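Long-range contacts in reticulocyte-binding protein 2a (Plasmodium vivax, PDB 4Z8N), which probably binds red blood cells during parasite invasion, the chain here being its mostly helical erythrocyte-binding domain: residues I4-D9 / T273-K278; S19-F24 / S266-D271; F24-N29 / Y260-F265. One frame throughout, in Å; residues are numbered along the deposited sequence.

Contact 1 of 3, residues I4-D9 / T273-K278; sequences ILRYLD and TTAALK
Arg6 and Tyr7 lean together on Ala276, one with a flat guanidinium and the other with a phenol ring. From Arg6 CB, which points toward the helix, CG sits beside the backbone N (chi1 -77°), CD carries on extended, and a turn at chi3 (-64°) bends the chain at NE. NE then lies 4.4 Å from Ala276 CB, and CZ comes to 4.2 Å from Ala276 CA. That CA stands over the centre of one guanidinium face, so the group lies flat on the helix backbone. At the tip the two amino groups part. NH1 passes over Ala275, 4.0 Å from its O and barely farther from its CB, too far for a bond; NH2 makes a salt bridge with Glu279, a little farther along the same helix.

Tyr7 comes in beside it. Its CD2 touches Ala276 CB at 3.5 Å, and CE2 follows at 4.1 Å, so the methyl meets the CD2-CE2 side of the ring obliquely. On one face of that ring the carbonyl O of Ile4 lies over the centre, 3.6 Å above the plane, while also accepting from the backbone N of Tyr7 and of Leu8. Nearer the backbone, Tyr7 CB rests 3.9 Å from Thr273 OG1, a hydroxyl already bonded to Arg269 O of its own helix.

Chemically, then, the N-terminal turn of 4-9 meets the long helix 246-297 through van der Waals contact with small residues: two alanines let an arginine and a tyrosine come in close, while the arginine's charge is answered by Glu279.

Contact 2 of 3, residues S19-F24 / S266-D271; sequences STVYPF and SLKRAD
Val21 and Arg269 meet tip to tip: the valine methyl CG2 stands over one face of the guanidinium, 3.2 Å above the plane and offset toward its rim. The nearest atom to that methyl is Arg269 NH1, at 3.4 Å, with the other methyl, CG1, 3.8 Å from the same nitrogen. The hydroxyls of Ser19 and Thr20 lie oblique to the group. Ser19 OG comes to 3.5 Å from Arg269 NE at an angle too poor for a hydrogen bond. The Thr20 side chain crosses Arg269 at about a right angle, its OG1 4.0 Å from NH2 and hydrogen-bonded to Leu8 O. Later in the loop, Lys268 NZ approaches Tyr22 O too closely to be trusted, which leaves the placing of the lysine's end doubtful.

One step out is what holds these groups. Ser19 OG, anti to its backbone N (chi1 -178°), accepts a nearly straight bond from Val21 N (3.2 Å, 166°), an ST turn that holds the backbone at Val21, from which CG2 reaches the arginine. Arg269 bends at chi2 and chi3; among its polar partners are Asp9, which forms a salt bridge with NE, and Leu5 O, which takes NH2. Asp9 also bonds Ser19 OG and Thr20 N, so one carboxylate positions both sides.

The loop 19-24, leading from strand 17-19 into helix 26-37, is thus pinned between helix 246-297 and helix 42-69, whose Met60 touches Tyr22 and Pro23.

Contact 3 of 3, residues F24-N29 / Y260-F265; sequences FYVQMN and YATYKF
Val26 and Phe265 form the centre of an antiparallel helix-helix contact, in which the first turn of helix 26-37 packs on the long helix 246-297. The pairing of Val26 with Phe265 and of Asn29 with Ala261 shows the opposed run of the two segments; the Asn29 and Ala261 CA atoms are only 5.7 Å apart, a close approach that the small alanine permits.

Aromatic contact dominates. Phe265 CG is anti to its backbone N (chi1 -173°), which directs the side chain toward residues 24-26. Val26 CB makes a CH-pi contact 4.0 Å from the ring centroid, 18° off the normal, and Val26 CA also lies over that face. At the rim, near the ring plane, Phe24 O sits 3.5 Å from CZ, while Asn29 ND2 comes to the edge by CD1.

The aliphatic packing flanks this. Val26 CG2 touches Phe265 CB at 3.8 Å and lies equally far from Ala261 O, with the Thr262 backbone just beyond. The extended Lys264 chain passes obliquely across Asn29 and sends its NZ on toward Glu33 of helix 26-37, in a long, weak ion pair.

Tyr25, by contrast, points away from helix 246-297 and touches Met119, Tyr122 and Met126 of helix 119-136. Its side chain is about 8 Å from that of Glu120, a calcium ligand in a crystal structure of this protein, though no calcium is bound here.

Polar contact contributes least: Asn29 OD1 is buried here without a hydrogen-bond partner anywhere in the model, its nearest atoms across the contact being Lys264 CD at 3.7 Å and Ala261 CA at 3.9 Å.

How the contacts relate
From the N terminus, the chain first gives the 4-9 turn to contact 1, passes through the small hairpin of strands 9-11 and 17-19, supplies 19-24 to contact 2, and enters helix 26-37 at contact 3. Each closes a loop of more than 200 residues onto helix 246-297. The later segment comes earlier on that helix each time, so the loops nest without crossing: 3 inside 2, 2 inside 1. Contacts 1 and 2 are joined by probable hydrogen bonds, Thr20 to Leu8 O and Arg269 to Leu5 O; contacts 2 and 3 share Phe24. Contacts 1 and 3 stay about 6 Å apart at their nearest atoms. Taken in order, the three N-terminal segments run opposite to helix 246-297.

Contact 1 of 3, residues I4-D9 / T273-K278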
# COMPACT_ATOMS: atom_id res chain seq x y z
N ILE A 4 1.76 5.94 11.82
CA ILE A 4 1.50 4.57 11.42
C ILE A 4 0.94 4.48 10.00
O ILE A 4 1.08 3.45 9.34
CB ILE A 4 0.53 3.88 12.43
CG1 ILE A 4 0.60 2.36 12.30
CG2 ILE A 4 -0.89 4.40 12.27
CD1 ILE A 4 -0.15 1.63 13.40
N LEU A 5 0.33 5.56 9.52
CA LEU A 5 -0.28 5.56 8.19
C LEU A 5 0.76 5.60 7.07
O LEU A 5 0.43 5.46 5.90
CB LEU A 5 -1.24 6.73 8.04
CG LEU A 5 -2.51 6.68 8.89
CD1 LEU A 5 -3.55 7.65 8.36
CD2 LEU A 5 -3.07 5.27 8.93
N ARG A 6 2.02 5.79 7.44
CA ARG A 6 3.11 5.77 6.46
C ARG A 6 3.32 4.39 5.87
O ARG A 6 3.92 4.26 4.80
CB ARG A 6 4.41 6.27 7.10
CG ARG A 6 4.48 7.78 7.27
CD ARG A 6 5.86 8.23 7.70
NE ARG A 6 6.23 7.71 9.02
CZ ARG A 6 7.38 7.96 9.63
NH1 ARG A 6 8.29 8.72 9.03
NH2 ARG A 6 7.63 7.45 10.82
N TYR A 7 2.84 3.35 6.56
CA TYR A 7 3.11 1.98 6.13
C TYR A 7 1.92 1.04 6.30
O TYR A 7 1.88 -0.02 5.67
CB TYR A 7 4.31 1.41 6.89
CG TYR A 7 4.16 1.40 8.40
CD1 TYR A 7 3.54 0.34 9.05
CD2 TYR A 7 4.65 2.44 9.18
CE1 TYR A 7 3.41 0.32 10.44
CE2 TYR A 7 4.53 2.44 10.56
CZ TYR A 7 3.90 1.38 11.18
OH TYR A 7 3.78 1.38 12.55
N LEU A 8 0.96 1.40 7.14
CA LEU A 8 -0.09 0.45 7.50
C LEU A 8 -1.16 0.30 6.43
O LEU A 8 -2.08 1.11 6.32
CB LEU A 8 -0.74 0.85 8.83
CG LEU A 8 -1.73 -0.19 9.36
CD1 LEU A 8 -1.08 -1.56 9.47
CD2 LEU A 8 -2.31 0.24 10.70
N ASP A 9 -1.02 -0.75 5.63
CA ASP A 9 -2.04 -1.16 4.69
C ASP A 9 -2.42 -2.60 5.01
O ASP A 9 -1.70 -3.27 5.74
CB ASP A 9 -1.55 -1.04 3.25
CG ASP A 9 -1.26 0.40 2.84
OD1 ASP A 9 -1.97 1.30 3.33
OD2 ASP A 9 -0.33 0.62 2.04
N THR A 273 7.05 3.85 3.34
CA THR A 273 7.38 2.63 4.09
C THR A 273 8.86 2.62 4.47
O THR A 273 9.23 2.25 5.59
CB THR A 273 7.05 1.37 3.26
OG1 THR A 273 5.63 1.18 3.24
CG2 THR A 273 7.70 0.14 3.86
N THR A 274 9.70 3.06 3.54
CA THR A 274 11.14 3.13 3.75
C THR A 274 11.50 4.10 4.88
O THR A 274 12.37 3.82 5.71
CB THR A 274 11.87 3.57 2.47
OG1 THR A 274 11.51 2.68 1.40
CG2 THR A 274 13.38 3.55 2.66
N ALA A 275 10.83 5.25 4.90
CA ALA A 275 11.07 6.26 5.92
C ALA A 275 10.67 5.75 7.30
O ALA A 275 11.28 6.12 8.31
CB ALA A 275 10.30 7.54 5.59
N ALA A 276 9.64 4.92 7.35
CA ALA A 276 9.20 4.35 8.61
C ALA A 276 10.26 3.40 9.16
O ALA A 276 10.54 3.39 10.36
CB ALA A 276 7.87 3.63 8.44
N LEU A 277 10.86 2.61 8.28
CA LEU A 277 11.92 1.68 8.67
C LEU A 277 13.13 2.41 9.25
O LEU A 277 13.74 1.93 10.21
CB LEU A 277 12.34 0.83 7.48
CG LEU A 277 11.31 -0.19 7.02
CD1 LEU A 277 11.78 -0.89 5.76
CD2 LEU A 277 11.05 -1.20 8.13
N LYS A 278 13.47 3.55 8.67
CA LYS A 278 14.55 4.39 9.18
C LYS A 278 14.27 4.86 10.60
O LYS A 278 15.15 4.82 11.46
CB LYS A 278 14.76 5.60 8.26
CG LYS A 278 15.62 6.72 8.85
CD LYS A 278 17.03 6.24 9.16
CE LYS A 278 17.90 7.39 9.63
NZ LYS A 278 19.06 6.91 10.43

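Contact 2 of 3, residues S19-F24 / S266-D271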
# COMPACT_ATOMS: atom_id res chain seq x y z
N SER A 19 -5.76 0.22 1.49
CA SER A 19 -4.88 1.22 2.07
C SER A 19 -5.62 2.13 3.04
O SER A 19 -6.80 2.42 2.86
CB SER A 19 -4.21 2.04 0.97
OG SER A 19 -3.31 2.98 1.52
N THR A 20 -4.91 2.59 4.07
CA THR A 20 -5.49 3.49 5.05
C THR A 20 -5.39 4.94 4.59
O THR A 20 -5.89 5.85 5.26
CB THR A 20 -4.80 3.36 6.42
OG1 THR A 20 -3.38 3.43 6.25
CG2 THR A 20 -5.16 2.03 7.07
N VAL A 21 -4.75 5.15 3.45
CA VAL A 21 -4.58 6.49 2.90
C VAL A 21 -5.20 6.60 1.50
O VAL A 21 -5.35 5.61 0.79
CB VAL A 21 -3.09 6.89 2.83
CG1 VAL A 21 -2.44 6.80 4.20
CG2 VAL A 21 -2.34 6.03 1.83
N TYR A 22 -5.59 7.82 1.14
CA TYR A 22 -6.18 8.11 -0.17
C TYR A 22 -5.30 7.57 -1.29
O TYR A 22 -4.08 7.71 -1.24
CB TYR A 22 -6.38 9.63 -0.31
CG TYR A 22 -7.09 10.07 -1.57
CD1 TYR A 22 -6.39 10.27 -2.76
CD2 TYR A 22 -8.45 10.32 -1.57
CE1 TYR A 22 -7.03 10.68 -3.91
CE2 TYR A 22 -9.10 10.73 -2.72
CZ TYR A 22 -8.39 10.91 -3.88
OH TYR A 22 -9.03 11.32 -5.03
N PRO A 23 -5.90 6.96 -2.33
CA PRO A 23 -7.33 6.76 -2.57
C PRO A 23 -7.89 5.43 -2.06
O PRO A 23 -8.91 4.97 -2.58
CB PRO A 23 -7.42 6.83 -4.09
CG PRO A 23 -6.15 6.17 -4.53
CD PRO A 23 -5.10 6.53 -3.49
N PHE A 24 -7.22 4.81 -1.09
CA PHE A 24 -7.73 3.65 -0.35
C PHE A 24 -7.87 2.36 -1.16
O PHE A 24 -7.40 1.30 -0.74
CB PHE A 24 -9.07 4.00 0.30
CG PHE A 24 -9.06 5.32 1.03
CD1 PHE A 24 -8.36 5.45 2.22
CD2 PHE A 24 -9.73 6.42 0.53
CE1 PHE A 24 -8.34 6.66 2.89
CE2 PHE A 24 -9.72 7.63 1.19
CZ PHE A 24 -9.02 7.75 2.38
N SER A 266 0.81 1.39 -5.55
CA SER A 266 1.77 0.81 -4.62
C SER A 266 3.07 1.60 -4.52
O SER A 266 3.73 1.58 -3.47
CB SER A 266 2.08 -0.64 -5.02
OG SER A 266 1.07 -1.51 -4.54
N LEU A 267 3.45 2.29 -5.59
CA LEU A 267 4.68 3.08 -5.59
C LEU A 267 4.66 4.15 -4.50
O LEU A 267 5.63 4.33 -3.78
CB LEU A 267 4.90 3.74 -6.95
CG LEU A 267 6.15 4.62 -7.08
CD1 LEU A 267 7.41 3.78 -6.93
CD2 LEU A 267 6.16 5.38 -8.40
N LYS A 268 3.53 4.84 -4.39
CA LYS A 268 3.35 5.90 -3.40
C LYS A 268 3.57 5.39 -1.98
O LYS A 268 4.11 6.09 -1.13
CB LYS A 268 1.95 6.51 -3.53
CG LYS A 268 1.64 7.59 -2.51
CD LYS A 268 0.31 8.25 -2.79
CE LYS A 268 -0.77 7.77 -1.84
NZ LYS A 268 -2.08 8.40 -2.14
N ARG A 269 3.16 4.14 -1.75
CA ARG A 269 3.25 3.54 -0.42
C ARG A 269 4.64 2.99 -0.14
O ARG A 269 5.09 2.98 1.01
CB ARG A 269 2.21 2.42 -0.28
CG ARG A 269 0.80 2.90 -0.51
CD ARG A 269 0.43 3.95 0.51
NE ARG A 269 0.15 3.37 1.82
CZ ARG A 269 0.31 4.00 2.98
NH1 ARG A 269 0.76 5.25 2.99
NH2 ARG A 269 0.02 3.39 4.12
N ALA A 270 5.32 2.54 -1.19
CA ALA A 270 6.67 2.00 -1.06
C ALA A 270 7.63 3.05 -0.51
O ALA A 270 8.53 2.73 0.27
CB ALA A 270 7.16 1.48 -2.40
N ASP A 271 7.44 4.31 -0.91
CA ASP A 271 8.30 5.40 -0.47
C ASP A 271 8.22 5.60 1.05
O ASP A 271 9.22 5.46 1.75
CB ASP A 271 7.92 6.70 -1.19
CG ASP A 271 8.94 7.82 -0.99
OD1 ASP A 271 9.60 7.87 0.07
OD2 ASP A 271 9.09 8.65 -1.91

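Contact 3 of 3, residues F24-N29 / Y260-F265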
# COMPACT_ATOMS: atom_id res chain seq x y z
N PHE A 24 -7.22 4.81 -1.09
CA PHE A 24 -7.73 3.65 -0.35
C PHE A 24 -7.87 2.36 -1.16
O PHE A 24 -7.40 1.30 -0.74
CB PHE A 24 -9.07 4.00 0.30
CG PHE A 24 -9.06 5.32 1.03
CD1 PHE A 24 -8.36 5.45 2.22
CD2 PHE A 24 -9.73 6.42 0.53
CE1 PHE A 24 -8.34 6.66 2.89
CE2 PHE A 24 -9.72 7.63 1.19
CZ PHE A 24 -9.02 7.75 2.38
N TYR A 25 -8.53 2.43 -2.32
CA TYR A 25 -8.69 1.25 -3.18
C TYR A 25 -8.06 1.50 -4.54
O TYR A 25 -8.13 2.61 -5.07
CB TYR A 25 -10.16 0.89 -3.36
CG TYR A 25 -10.81 0.24 -2.15
CD1 TYR A 25 -11.16 1.00 -1.04
CD2 TYR A 25 -11.07 -1.12 -2.13
CE1 TYR A 25 -11.76 0.42 0.06
CE2 TYR A 25 -11.67 -1.71 -1.03
CZ TYR A 25 -12.01 -0.94 0.06
OH TYR A 25 -12.60 -1.52 1.16
N VAL A 26 -7.46 0.47 -5.12
CA VAL A 26 -6.74 0.63 -6.38
C VAL A 26 -7.70 0.92 -7.54
O VAL A 26 -7.32 1.60 -8.50
CB VAL A 26 -5.88 -0.62 -6.71
CG1 VAL A 26 -6.76 -1.84 -6.96
CG2 VAL A 26 -4.96 -0.36 -7.89
N GLN A 27 -8.93 0.43 -7.44
CA GLN A 27 -9.95 0.70 -8.46
C GLN A 27 -10.20 2.20 -8.61
O GLN A 27 -10.43 2.69 -9.72
CB GLN A 27 -11.27 0.00 -8.11
CG GLN A 27 -11.22 -1.53 -8.13
CD GLN A 27 -10.99 -2.13 -6.75
OE1 GLN A 27 -10.10 -1.70 -6.01
NE2 GLN A 27 -11.80 -3.12 -6.40
N MET A 28 -10.14 2.93 -7.50
CA MET A 28 -10.38 4.37 -7.50
C MET A 28 -9.26 5.07 -8.24
O MET A 28 -9.49 6.06 -8.94
CB MET A 28 -10.49 4.90 -6.07
CG MET A 28 -11.55 4.19 -5.23
SD MET A 28 -13.23 4.39 -5.87
CE MET A 28 -13.61 6.05 -5.32
N ASN A 29 -8.05 4.55 -8.08
CA ASN A 29 -6.90 5.05 -8.82
C ASN A 29 -7.09 4.80 -10.32
O ASN A 29 -6.79 5.65 -11.15
CB ASN A 29 -5.62 4.38 -8.33
CG ASN A 29 -4.39 5.21 -8.61
OD1 ASN A 29 -4.05 5.48 -9.76
ND2 ASN A 29 -3.70 5.62 -7.54
N TYR A 260 -0.89 0.54 -14.97
CA TYR A 260 -0.27 1.74 -14.41
C TYR A 260 -0.88 2.11 -13.07
O TYR A 260 -0.17 2.54 -12.16
CB TYR A 260 -0.38 2.92 -15.38
CG TYR A 260 0.16 4.20 -14.78
CD1 TYR A 260 1.52 4.36 -14.55
CD2 TYR A 260 -0.69 5.25 -14.44
CE1 TYR A 260 2.02 5.52 -13.99
CE2 TYR A 260 -0.20 6.42 -13.89
CZ TYR A 260 1.16 6.55 -13.67
OH TYR A 260 1.66 7.70 -13.12
N ALA A 261 -2.19 1.94 -12.94
CA ALA A 261 -2.88 2.24 -11.69
C ALA A 261 -2.36 1.36 -10.56
O ALA A 261 -2.19 1.81 -9.43
CB ALA A 261 -4.38 2.07 -11.84
N THR A 262 -2.09 0.10 -10.89
CA THR A 262 -1.52 -0.86 -9.94
C THR A 262 -0.12 -0.42 -9.52
O THR A 262 0.23 -0.45 -8.34
CB THR A 262 -1.46 -2.27 -10.54
OG1 THR A 262 -2.80 -2.73 -10.80
CG2 THR A 262 -0.78 -3.24 -9.58
N TYR A 263 0.68 -0.03 -10.50
CA TYR A 263 2.03 0.47 -10.26
C TYR A 263 2.00 1.72 -9.38
O TYR A 263 2.72 1.81 -8.38
CB TYR A 263 2.72 0.77 -11.59
CG TYR A 263 4.01 1.55 -11.48
CD1 TYR A 263 5.21 0.90 -11.22
CD2 TYR A 263 4.03 2.93 -11.65
CE1 TYR A 263 6.40 1.61 -11.11
CE2 TYR A 263 5.21 3.64 -11.55
CZ TYR A 263 6.39 2.98 -11.28
OH TYR A 263 7.56 3.69 -11.18
N LYS A 264 1.16 2.68 -9.75
CA LYS A 264 1.09 3.96 -9.06
C LYS A 264 0.56 3.83 -7.64
O LYS A 264 1.06 4.47 -6.71
CB LYS A 264 0.22 4.94 -9.86
CG LYS A 264 0.08 6.32 -9.22
CD LYS A 264 -0.84 7.20 -10.05
CE LYS A 264 -1.06 8.55 -9.40
NZ LYS A 264 -1.99 9.39 -10.21
N PHE A 265 -0.46 3.00 -7.47
CA PHE A 265 -1.09 2.79 -6.17
C PHE A 265 -0.08 2.29 -5.13
O PHE A 265 -0.10 2.73 -3.98
CB PHE A 265 -2.25 1.79 -6.31
CG PHE A 265 -3.07 1.61 -5.07
CD1 PHE A 265 -3.91 2.62 -4.63
CD2 PHE A 265 -3.03 0.42 -4.36
CE1 PHE A 265 -4.68 2.45 -3.49
CE2 PHE A 265 -3.80 0.24 -3.22
CZ PHE A 265 -4.62 1.26 -2.79